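Local coordinates for CRISPR-associated endoribonuclease Cas6 1 (Methanocaldococcus jannaschii DSM 2661, PDB 5YI6), which probably cleaves CRISPR transcripts as an RNA-binding endoribonuclease, yielding the CRISPR RNAs used in antiviral defence, at residues M180-E185 and Y215-F220; F125-T130 and E206-V211; I134-M139 and F226-S231. One frame throughout, in Å; residues are numbered along the deposited sequence.

Interaction 1 (M180-E185 and Y215-F220); sequences MNFEFE and YDLIKF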
loop_
_atom_site.group_PDB
_atom_site.type_symbol
_atom_site.label_atom_id
_atom_site.label_comp_id
_atom_site.label_asym_id
_atom_site.label_seq_id
_atom_site.Cartn_x
_atom_site.Cartn_y
_atom_site.Cartn_z
ATOM N N MET A 180 19.540 -10.544 7.222
ATOM C CA MET A 180 18.456 -10.807 8.152
ATOM C C MET A 180 17.488 -11.798 7.539
ATOM O O MET A 180 17.518 -12.095 6.343
ATOM C CB MET A 180 17.732 -9.511 8.534
ATOM C CG MET A 180 18.566 -8.628 9.400
ATOM S SD MET A 180 17.756 -7.099 9.869
ATOM C CE MET A 180 17.717 -6.264 8.252
ATOM N N ASN A 181 16.606 -12.307 8.388
ATOM C CA ASN A 181 15.634 -13.275 7.943
ATOM C C ASN A 181 14.356 -13.076 8.748
ATOM O O ASN A 181 14.357 -12.451 9.811
ATOM C CB ASN A 181 16.176 -14.702 8.082
ATOM C CG ASN A 181 15.228 -15.727 7.516
ATOM O OD1 ASN A 181 14.870 -15.667 6.344
ATOM N ND2 ASN A 181 14.850 -16.712 8.332
ATOM N N PHE A 182 13.257 -13.553 8.189
ATOM C CA PHE A 182 12.023 -13.638 8.948
ATOM C C PHE A 182 11.253 -14.843 8.440
ATOM O O PHE A 182 11.595 -15.440 7.412
ATOM C CB PHE A 182 11.202 -12.336 8.841
ATOM C CG PHE A 182 10.426 -12.201 7.548
ATOM C CD1 PHE A 182 9.048 -12.390 7.529
ATOM C CD2 PHE A 182 11.063 -11.843 6.354
ATOM C CE1 PHE A 182 8.326 -12.250 6.352
ATOM C CE2 PHE A 182 10.335 -11.680 5.180
ATOM C CZ PHE A 182 8.973 -11.900 5.172
ATOM N N GLU A 183 10.213 -15.220 9.195
ATOM C CA GLU A 183 9.306 -16.298 8.821
ATOM C C GLU A 183 7.887 -15.844 9.134
ATOM O O GLU A 183 7.675 -14.841 9.823
ATOM C CB GLU A 183 9.629 -17.601 9.571
ATOM C CG GLU A 183 11.110 -18.001 9.527
ATOM C CD GLU A 183 11.561 -18.533 8.168
ATOM O OE1 GLU A 183 10.712 -18.781 7.277
ATOM O OE2 GLU A 183 12.784 -18.756 8.012
ATOM N N PHE A 184 6.917 -16.585 8.609
ATOM C CA PHE A 184 5.543 -16.207 8.852
ATOM C C PHE A 184 4.625 -17.405 8.740
ATOM O O PHE A 184 4.971 -18.445 8.175
ATOM C CB PHE A 184 5.094 -15.070 7.912
ATOM C CG PHE A 184 5.048 -15.419 6.453
ATOM C CD1 PHE A 184 3.853 -15.762 5.835
ATOM C CD2 PHE A 184 6.198 -15.300 5.663
ATOM C CE1 PHE A 184 3.822 -16.038 4.445
ATOM C CE2 PHE A 184 6.171 -15.556 4.298
ATOM C CZ PHE A 184 4.981 -15.926 3.672
ATOM N N GLU A 185 3.420 -17.226 9.267
ATOM C CA GLU A 185 2.383 -18.236 9.160
ATOM C C GLU A 185 1.108 -17.527 8.744
ATOM O O GLU A 185 0.659 -16.597 9.427
ATOM C CB GLU A 185 2.180 -18.986 10.473
ATOM C CG GLU A 185 1.044 -19.986 10.377
ATOM C CD GLU A 185 0.718 -20.650 11.710
ATOM O OE1 GLU A 185 1.455 -20.414 12.700
ATOM O OE2 GLU A 185 -0.281 -21.406 11.758
ATOM N N TYR A 215 13.537 -8.185 13.680
ATOM C CA TYR A 215 12.660 -7.027 13.753
ATOM C C TYR A 215 12.953 -6.015 12.648
ATOM O O TYR A 215 12.024 -5.506 12.015
ATOM C CB TYR A 215 12.801 -6.376 15.126
ATOM C CG TYR A 215 12.047 -5.078 15.270
ATOM C CD1 TYR A 215 10.677 -5.064 15.548
ATOM C CD2 TYR A 215 12.701 -3.864 15.160
ATOM C CE1 TYR A 215 10.001 -3.853 15.714
ATOM C CE2 TYR A 215 12.020 -2.659 15.292
ATOM C CZ TYR A 215 10.675 -2.669 15.570
ATOM O OH TYR A 215 10.011 -1.463 15.718
ATOM N N ASP A 216 14.233 -5.714 12.378
ATOM C CA ASP A 216 14.530 -4.660 11.401
ATOM C C ASP A 216 14.055 -5.029 9.992
ATOM O O ASP A 216 13.622 -4.151 9.227
ATOM C CB ASP A 216 16.034 -4.352 11.408
ATOM C CG ASP A 216 16.451 -3.542 12.609
ATOM O OD1 ASP A 216 15.568 -3.038 13.330
ATOM O OD2 ASP A 216 17.666 -3.453 12.863
ATOM N N LEU A 217 14.091 -6.315 9.639
ATOM C CA LEU A 217 13.597 -6.718 8.327
ATOM C C LEU A 217 12.067 -6.674 8.280
ATOM O O LEU A 217 11.478 -6.256 7.275
ATOM C CB LEU A 217 14.112 -8.110 7.976
ATOM C CG LEU A 217 13.702 -8.690 6.616
ATOM C CD1 LEU A 217 14.042 -7.734 5.469
ATOM C CD2 LEU A 217 14.380 -10.046 6.392
ATOM N N ILE A 218 11.408 -7.174 9.325
ATOM C CA ILE A 218 9.941 -7.085 9.361
ATOM C C ILE A 218 9.492 -5.630 9.306
ATOM O O ILE A 218 8.527 -5.289 8.606
ATOM C CB ILE A 218 9.403 -7.810 10.616
ATOM C CG1 ILE A 218 9.750 -9.310 10.527
ATOM C CG2 ILE A 218 7.881 -7.600 10.746
ATOM C CD1 ILE A 218 9.497 -10.071 11.857
ATOM N N LYS A 219 10.195 -4.751 10.030
ATOM C CA LYS A 219 9.892 -3.325 10.065
ATOM C C LYS A 219 10.032 -2.703 8.682
ATOM O O LYS A 219 9.252 -1.817 8.305
ATOM C CB LYS A 219 10.837 -2.640 11.055
ATOM C CG LYS A 219 10.823 -1.144 11.027
ATOM C CD LYS A 219 11.758 -0.545 12.076
ATOM C CE LYS A 219 11.692 0.976 12.044
ATOM N NZ LYS A 219 12.137 1.564 10.748
ATOM N N PHE A 220 11.031 -3.151 7.910
ATOM C CA PHE A 220 11.120 -2.691 6.528
ATOM C C PHE A 220 9.904 -3.126 5.710
ATOM O O PHE A 220 9.357 -2.331 4.948
ATOM C CB PHE A 220 12.413 -3.206 5.880
ATOM C CG PHE A 220 12.558 -2.828 4.446
ATOM C CD1 PHE A 220 12.926 -1.535 4.091
ATOM C CD2 PHE A 220 12.352 -3.801 3.433
ATOM C CE1 PHE A 220 13.073 -1.172 2.720
ATOM C CE2 PHE A 220 12.487 -3.456 2.055
ATOM C CZ PHE A 220 12.871 -2.145 1.711
#

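Interaction 2 (F125-T130 and E206-V211); sequences FNILKT and EMVFKV. With PO4 (phosphate ion), chain L.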
loop_
_atom_site.group_PDB
_atom_site.type_symbol
_atom_site.label_atom_id
_atom_site.label_comp_id
_atom_site.label_asym_id
_atom_site.label_seq_id
_atom_site.Cartn_x
_atom_site.Cartn_y
_atom_site.Cartn_z
ATOM N N PHE A 125 6.265 -6.891 16.576
ATOM C CA PHE A 125 5.320 -7.409 15.602
ATOM C C PHE A 125 4.917 -8.816 15.980
ATOM O O PHE A 125 5.745 -9.605 16.443
ATOM C CB PHE A 125 5.892 -7.442 14.200
ATOM C CG PHE A 125 6.278 -6.109 13.701
ATOM C CD1 PHE A 125 5.303 -5.169 13.369
ATOM C CD2 PHE A 125 7.620 -5.782 13.567
ATOM C CE1 PHE A 125 5.666 -3.932 12.899
ATOM C CE2 PHE A 125 7.988 -4.544 13.108
ATOM C CZ PHE A 125 7.016 -3.627 12.761
ATOM N N ASN A 126 3.652 -9.122 15.755
ATOM C CA ASN A 126 3.117 -10.447 16.008
ATOM C C ASN A 126 2.146 -10.804 14.892
ATOM O O ASN A 126 2.465 -11.628 14.041
ATOM C CB ASN A 126 2.470 -10.495 17.396
ATOM C CG ASN A 126 1.772 -11.806 17.669
ATOM O OD1 ASN A 126 2.173 -12.857 17.172
ATOM N ND2 ASN A 126 0.702 -11.748 18.458
ATOM N N ILE A 127 0.962 -10.199 14.862
ATOM C CA ILE A 127 -0.003 -10.465 13.797
ATOM C C ILE A 127 -0.120 -9.242 12.891
ATOM O O ILE A 127 -0.276 -8.112 13.365
ATOM C CB ILE A 127 -1.378 -10.852 14.358
ATOM C CG1 ILE A 127 -1.219 -12.078 15.240
ATOM C CG2 ILE A 127 -2.327 -11.141 13.196
ATOM C CD1 ILE A 127 -2.503 -12.529 15.906
ATOM N N LEU A 128 -0.056 -9.471 11.589
ATOM C CA LEU A 128 -0.195 -8.417 10.600
ATOM C C LEU A 128 -1.386 -8.740 9.710
ATOM O O LEU A 128 -1.661 -9.907 9.415
ATOM C CB LEU A 128 1.079 -8.303 9.743
ATOM C CG LEU A 128 2.363 -7.971 10.519
ATOM C CD1 LEU A 128 3.586 -8.074 9.599
ATOM C CD2 LEU A 128 2.264 -6.592 11.161
ATOM N N LYS A 129 -2.070 -7.704 9.231
ATOM C CA LYS A 129 -3.104 -7.944 8.236
ATOM C C LYS A 129 -2.971 -6.900 7.143
ATOM O O LYS A 129 -2.544 -5.779 7.391
ATOM C CB LYS A 129 -4.503 -7.912 8.844
ATOM C CG LYS A 129 -4.974 -6.543 9.120
ATOM C CD LYS A 129 -6.461 -6.545 9.582
ATOM C CE LYS A 129 -6.958 -5.110 9.771
ATOM N NZ LYS A 129 -8.367 -5.011 10.296
ATOM N N THR A 130 -3.324 -7.287 5.926
ATOM C CA THR A 130 -3.218 -6.360 4.797
ATOM C C THR A 130 -4.307 -5.290 4.900
ATOM O O THR A 130 -5.473 -5.593 5.219
ATOM C CB THR A 130 -3.343 -7.129 3.473
ATOM O OG1 THR A 130 -4.568 -7.896 3.459
ATOM C CG2 THR A 130 -2.114 -8.093 3.256
ATOM N N GLU A 206 -5.628 -10.725 0.084
ATOM C CA GLU A 206 -5.994 -10.127 1.369
ATOM C C GLU A 206 -5.657 -11.149 2.446
ATOM O O GLU A 206 -6.119 -12.294 2.376
ATOM C CB GLU A 206 -7.486 -9.784 1.370
ATOM C CG GLU A 206 -8.038 -9.279 2.671
ATOM C CD GLU A 206 -9.518 -8.911 2.528
ATOM O OE1 GLU A 206 -10.378 -9.685 3.007
ATOM O OE2 GLU A 206 -9.813 -7.882 1.875
ATOM N N MET A 207 -4.817 -10.793 3.411
ATOM C CA MET A 207 -4.407 -11.871 4.306
ATOM C C MET A 207 -4.033 -11.368 5.688
ATOM O O MET A 207 -3.737 -10.185 5.909
ATOM C CB MET A 207 -3.253 -12.693 3.709
ATOM C CG MET A 207 -2.048 -11.900 3.366
ATOM S SD MET A 207 -0.894 -12.900 2.353
ATOM C CE MET A 207 -0.268 -13.982 3.565
ATOM N N VAL A 208 -4.102 -12.313 6.625
ATOM C CA VAL A 208 -3.710 -12.142 8.012
ATOM C C VAL A 208 -2.635 -13.182 8.294
ATOM O O VAL A 208 -2.822 -14.372 7.970
ATOM C CB VAL A 208 -4.898 -12.337 8.971
ATOM C CG1 VAL A 208 -4.445 -12.076 10.392
ATOM C CG2 VAL A 208 -6.049 -11.417 8.587
ATOM N N PHE A 209 -1.532 -12.742 8.913
ATOM C CA PHE A 209 -0.404 -13.653 9.107
ATOM C C PHE A 209 0.391 -13.270 10.341
ATOM O O PHE A 209 0.460 -12.104 10.718
ATOM C CB PHE A 209 0.524 -13.736 7.860
ATOM C CG PHE A 209 1.121 -12.409 7.380
ATOM C CD1 PHE A 209 2.481 -12.153 7.537
ATOM C CD2 PHE A 209 0.347 -11.482 6.684
ATOM C CE1 PHE A 209 3.055 -10.955 7.050
ATOM C CE2 PHE A 209 0.902 -10.282 6.215
ATOM C CZ PHE A 209 2.267 -10.023 6.389
ATOM N N LYS A 210 0.964 -14.280 10.988
ATOM C CA LYS A 210 1.882 -14.095 12.100
ATOM C C LYS A 210 3.296 -14.010 11.548
ATOM O O LYS A 210 3.614 -14.700 10.585
ATOM C CB LYS A 210 1.797 -15.284 13.054
ATOM C CG LYS A 210 0.588 -15.281 13.946
ATOM C CD LYS A 210 0.707 -16.350 15.016
ATOM C CE LYS A 210 0.337 -17.721 14.458
ATOM N NZ LYS A 210 1.475 -18.468 13.834
ATOM N N VAL A 211 4.142 -13.196 12.174
ATOM C CA VAL A 211 5.535 -13.070 11.744
ATOM C C VAL A 211 6.470 -13.253 12.921
ATOM O O VAL A 211 6.136 -12.946 14.071
ATOM C CB VAL A 211 5.869 -11.716 11.075
ATOM C CG1 VAL A 211 5.243 -11.610 9.732
ATOM C CG2 VAL A 211 5.449 -10.517 12.012
HETATM P P PO4 L . 9.370 -9.691 16.350
HETATM O O1 PO4 L . 10.682 -9.482 15.624
HETATM O O2 PO4 L . 8.380 -10.343 15.408
HETATM O O3 PO4 L . 9.599 -10.603 17.541
HETATM O O4 PO4 L . 8.832 -8.352 16.832
#

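Interaction 3 (I134-M139 and F226-S231); sequences IYLKTM and FGEKNS. With PO4 (phosphate ion), chain K.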
loop_
_atom_site.group_PDB
_atom_site.type_symbol
_atom_site.label_atom_id
_atom_site.label_comp_id
_atom_site.label_asym_id
_atom_site.label_seq_id
_atom_site.Cartn_x
_atom_site.Cartn_y
_atom_site.Cartn_z
ATOM N N ILE A 134 -1.669 -8.028 -1.179
ATOM C CA ILE A 134 -0.294 -8.328 -1.595
ATOM C C ILE A 134 -0.314 -8.896 -2.998
ATOM O O ILE A 134 -1.093 -9.809 -3.306
ATOM C CB ILE A 134 0.382 -9.289 -0.602
ATOM C CG1 ILE A 134 0.677 -8.527 0.696
ATOM C CG2 ILE A 134 1.691 -9.951 -1.195
ATOM C CD1 ILE A 134 0.954 -9.434 1.893
ATOM N N TYR A 135 0.538 -8.337 -3.844
ATOM C CA TYR A 135 0.716 -8.772 -5.214
ATOM C C TYR A 135 2.068 -9.451 -5.319
ATOM O O TYR A 135 3.075 -8.914 -4.849
ATOM C CB TYR A 135 0.634 -7.568 -6.150
ATOM C CG TYR A 135 0.885 -7.870 -7.605
ATOM C CD1 TYR A 135 0.049 -8.713 -8.316
ATOM C CD2 TYR A 135 1.927 -7.261 -8.288
ATOM C CE1 TYR A 135 0.272 -8.973 -9.703
ATOM C CE2 TYR A 135 2.151 -7.517 -9.647
ATOM C CZ TYR A 135 1.308 -8.362 -10.342
ATOM O OH TYR A 135 1.510 -8.608 -11.678
ATOM N N LEU A 136 2.097 -10.631 -5.946
ATOM C CA LEU A 136 3.357 -11.352 -6.059
ATOM C C LEU A 136 3.270 -12.194 -7.325
ATOM O O LEU A 136 2.324 -12.958 -7.461
ATOM C CB LEU A 136 3.572 -12.226 -4.830
ATOM C CG LEU A 136 4.982 -12.760 -4.645
ATOM C CD1 LEU A 136 6.002 -11.643 -4.341
ATOM C CD2 LEU A 136 4.946 -13.843 -3.557
ATOM N N LYS A 137 4.189 -12.008 -8.255
ATOM C CA LYS A 137 4.011 -12.666 -9.548
ATOM C C LYS A 137 5.289 -13.389 -9.951
ATOM O O LYS A 137 6.379 -13.114 -9.445
ATOM C CB LYS A 137 3.591 -11.646 -10.621
ATOM C CG LYS A 137 4.695 -10.620 -10.847
ATOM C CD LYS A 137 4.450 -9.708 -12.007
ATOM C CE LYS A 137 5.666 -8.831 -12.206
ATOM N NZ LYS A 137 6.895 -9.667 -12.158
ATOM N N THR A 138 5.136 -14.322 -10.893
ATOM C CA THR A 138 6.296 -14.983 -11.485
ATOM C C THR A 138 5.954 -15.269 -12.940
ATOM O O THR A 138 4.786 -15.387 -13.295
ATOM C CB THR A 138 6.692 -16.257 -10.688
ATOM O OG1 THR A 138 7.914 -16.803 -11.195
ATOM C CG2 THR A 138 5.619 -17.319 -10.735
ATOM N N MET A 139 6.964 -15.334 -13.796
ATOM C CA MET A 139 6.699 -15.530 -15.221
ATOM C C MET A 139 6.759 -17.025 -15.534
ATOM O O MET A 139 7.585 -17.748 -14.979
ATOM C CB MET A 139 7.710 -14.743 -16.067
ATOM C CG MET A 139 7.814 -13.265 -15.689
ATOM S SD MET A 139 6.213 -12.446 -15.902
ATOM C CE MET A 139 6.092 -12.591 -17.710
ATOM N N PHE A 226 4.773 -5.352 1.652
ATOM C CA PHE A 226 5.129 -6.708 1.273
ATOM C C PHE A 226 4.796 -6.922 -0.201
ATOM O O PHE A 226 3.918 -6.265 -0.765
ATOM C CB PHE A 226 4.389 -7.739 2.165
ATOM C CG PHE A 226 4.938 -7.817 3.569
ATOM C CD1 PHE A 226 5.903 -8.784 3.887
ATOM C CD2 PHE A 226 4.551 -6.902 4.544
ATOM C CE1 PHE A 226 6.438 -8.867 5.153
ATOM C CE2 PHE A 226 5.079 -6.950 5.826
ATOM C CZ PHE A 226 6.038 -7.928 6.149
ATOM N N GLY A 227 5.537 -7.837 -0.850
ATOM C CA GLY A 227 5.179 -8.104 -2.247
ATOM C C GLY A 227 5.588 -6.976 -3.184
ATOM O O GLY A 227 6.340 -6.085 -2.833
ATOM N N GLU A 228 5.006 -7.000 -4.385
ATOM C CA GLU A 228 5.398 -6.122 -5.479
ATOM C C GLU A 228 4.392 -4.990 -5.691
ATOM O O GLU A 228 3.327 -4.962 -5.083
ATOM C CB GLU A 228 5.555 -6.928 -6.775
ATOM C CG GLU A 228 6.604 -7.993 -6.653
ATOM C CD GLU A 228 6.609 -8.899 -7.874
ATOM O OE1 GLU A 228 6.940 -8.404 -8.972
ATOM O OE2 GLU A 228 6.274 -10.073 -7.744
ATOM N N LYS A 229 4.764 -4.056 -6.569
ATOM C CA LYS A 229 3.931 -2.887 -6.921
ATOM C C LYS A 229 3.546 -2.077 -5.683
ATOM O O LYS A 229 2.431 -1.528 -5.594
ATOM C CB LYS A 229 2.666 -3.295 -7.682
ATOM C CG LYS A 229 2.975 -3.993 -9.058
ATOM C CD LYS A 229 4.006 -3.182 -9.858
ATOM C CE LYS A 229 4.179 -3.705 -11.293
ATOM N NZ LYS A 229 5.457 -3.217 -11.890
ATOM N N ASN A 230 4.458 -1.999 -4.713
ATOM C CA ASN A 230 4.138 -1.216 -3.508
ATOM C C ASN A 230 3.721 0.210 -3.859
ATOM O O ASN A 230 2.767 0.757 -3.273
ATOM C CB ASN A 230 5.345 -1.174 -2.571
ATOM C CG ASN A 230 5.726 -2.554 -2.041
ATOM O OD1 ASN A 230 6.910 -2.881 -1.968
ATOM N ND2 ASN A 230 4.705 -3.400 -1.718
ATOM N N SER A 231 4.447 0.842 -4.792
ATOM C CA SER A 231 4.247 2.259 -5.041
ATOM C C SER A 231 2.974 2.533 -5.833
ATOM O O SER A 231 2.611 3.704 -5.989
ATOM C CB SER A 231 5.488 2.880 -5.728
ATOM O OG SER A 231 5.636 2.360 -7.032
HETATM P P PO4 K . 7.923 -4.861 -9.141
HETATM O O1 PO4 K . 9.004 -5.752 -8.550
HETATM O O2 PO4 K . 6.889 -5.723 -9.850
HETATM O O3 PO4 K . 8.548 -3.913 -10.146
HETATM O O4 PO4 K . 7.296 -4.022 -8.037
HETATM O O HOH W 1 2.206 -6.134 -2.916
#

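Interaction 1 (M180-E185 and Y215-F220)
Met180 and Phe182, where strand 182-195 begins, come up against the first turn of helix 215-224, with the CA atoms of Met180 and Leu217 6.4 Å apart and no hydrogen bond between the two segments. Leu217 is the residue both of them share. Its CG is anti to the backbone N (chi1 -179°), carried toward Met180 and Phe182, and the two isobutyl methyls part beyond it. Leu217 CD2 settles against the main chain just before the strand, 3.7 Å from Met180 C, and also meets the Phe182 ring at its edge, near the ring plane, 3.8 Å from CD2 of that ring. Closer to the helix backbone, Leu217 CB faces Met180 CB at 3.9 Å. The methionine then runs on past the leucine: its sulphur SD lies 3.6 Å from the methylene carbon CB of Asp216, and the bend at chi3 (-69°) brings CE close to Leu217 N. One residue further along the helix, Ile218 sends its CG1 branch to the CB of Phe182, 3.8 Å away, and touches the base of that side chain more than its ring. Asn181 and Glu183 point away from the helix. Asn181 ND2 donates a 2.9 Å bond to Glu183 OE2, which it meets from above the carboxylate plane, while Asn181 OD1 is bonded to Lys167 and Glu183 OE1 forms a salt bridge with Lys163. Helix 158-174 completes the apolar side, with Leu166 against Phe182 and Tyr170 against Met180. The example is one of side chains alternating along the extended segment 180-185: toward the helix the attraction is apolar and dispersive, set by shape instead of by directional bonds, while the polar side chains of Asn181 and Glu183 find hydrogen bonds and charge partners away from it.

Interaction 2 (F125-T130 and E206-V211)
Leu128 and Phe209 face each other as a hydrogen-bonded antiparallel pair: Leu128 N reaches Phe209 O at 2.8 Å, and Phe209 N returns a bond to Leu128 O at 2.9 Å. Their side chains share one face of the sheet. In Phe209 a chi1 of 57° sets CG between the backbone N and the carbonyl carbon; the ring beyond it lies with one face to Leu128 CB, which stands 4.1 Å from the ring centroid, a CH-pi contact displaced toward the rim. CD1 of the leucine bridges Phe209 CE1 and the methyls of Val211. The opposite face carries Ile127, Lys129, Val208 and Lys210, and there Ile127 CG2 meets Val208 CG1 at 3.6 Å. At one end Val211 N bonds to Asn126 O. At the other, Thr130 grips Met207 twice: Thr130 N donates to Met207 O, and its hydroxyl OG1 accepts from Met207 N at 2.9 Å, a side chain doing the work of a strand carbonyl. Further out, Phe226 meets the Phe209 ring edge-to-face and Tyr222 packs on Leu128, while Phe125 N holds O4 of a phosphate ion, probably from the crystallisation liquor, at 3.0 Å in an almost straight bond (176°). Strand 237-240 pairs with the far side of 127-130, and 182-195 with that of 206-211. The pair is thus the centre of the four-stranded antiparallel sheet of a ferredoxin-like fold, strand order 2-3-1-4, the building block of Cas6 and its RAMP relatives.

Interaction 3 (I134-M139 and F226-S231)
Phe226 lies alongside Ile134, both side chains pointing the same way, with its CB 3.8 Å from Ile134 CD1. Gly227 follows with a positive phi, and having no CB it can bring its CA to 3.4 Å from Tyr135 O. Glu228 carries the polar part of the contact. Its N donates an almost straight bond to Tyr135 O (2.8 Å, 175°). Its extended side chain crosses Lys137 at about a right angle, and OE2 accepts from Lys137 N at 2.9 Å on the syn side, 33° out of the carboxylate plane. OE1 forms a salt bridge with Lys137 NZ, long at 3.4 Å and weak as a hydrogen bond. The Lys229 side chain lies beside that of Tyr135, its CG 3.5 Å from the ring carbon CD2, while its N binds O4 of a phosphate ion, probably from the crystallisation liquor, at 2.9 Å. Asn230 ties back to its own segment: ND2 donates to Phe226 O from above the carbonyl plane, and OD1 is bonded to Lys169. A water between the two segments accepts from Tyr135 N. This is the glycine-rich loop, a hallmark of Cas6 proteins, and the Lys229 side chain comes within about 5 Å of that of Lys53, the transition-state stabilizer inferred by similarity. The Glu228 carboxylate, with its own main-chain N-H, links the loop to the start of strand 137-142, and the bound phosphate may mimic an RNA backbone group.

How the interactions relate
From the N terminus, the chain first lays down 125-130 and, a few residues on, 134-139; 180-185 follows after helix 158-174. Residues 206-211 close interaction 2 across 75 intervening residues, helix 215-224 closes interaction 1 over 29, and 226-231 closes interaction 3 over 86. Interaction 2 crosses both others, since each opens inside its loop and closes beyond it, whereas interaction 1 lies wholly within the span of interaction 3. Together they join the sheet's central strands, the helix on its edge strand, and the glycine-rich loop with strand 137-142. Phe226 links them physically, its ring touching Phe182 of interaction 1 and Leu128 of interaction 2.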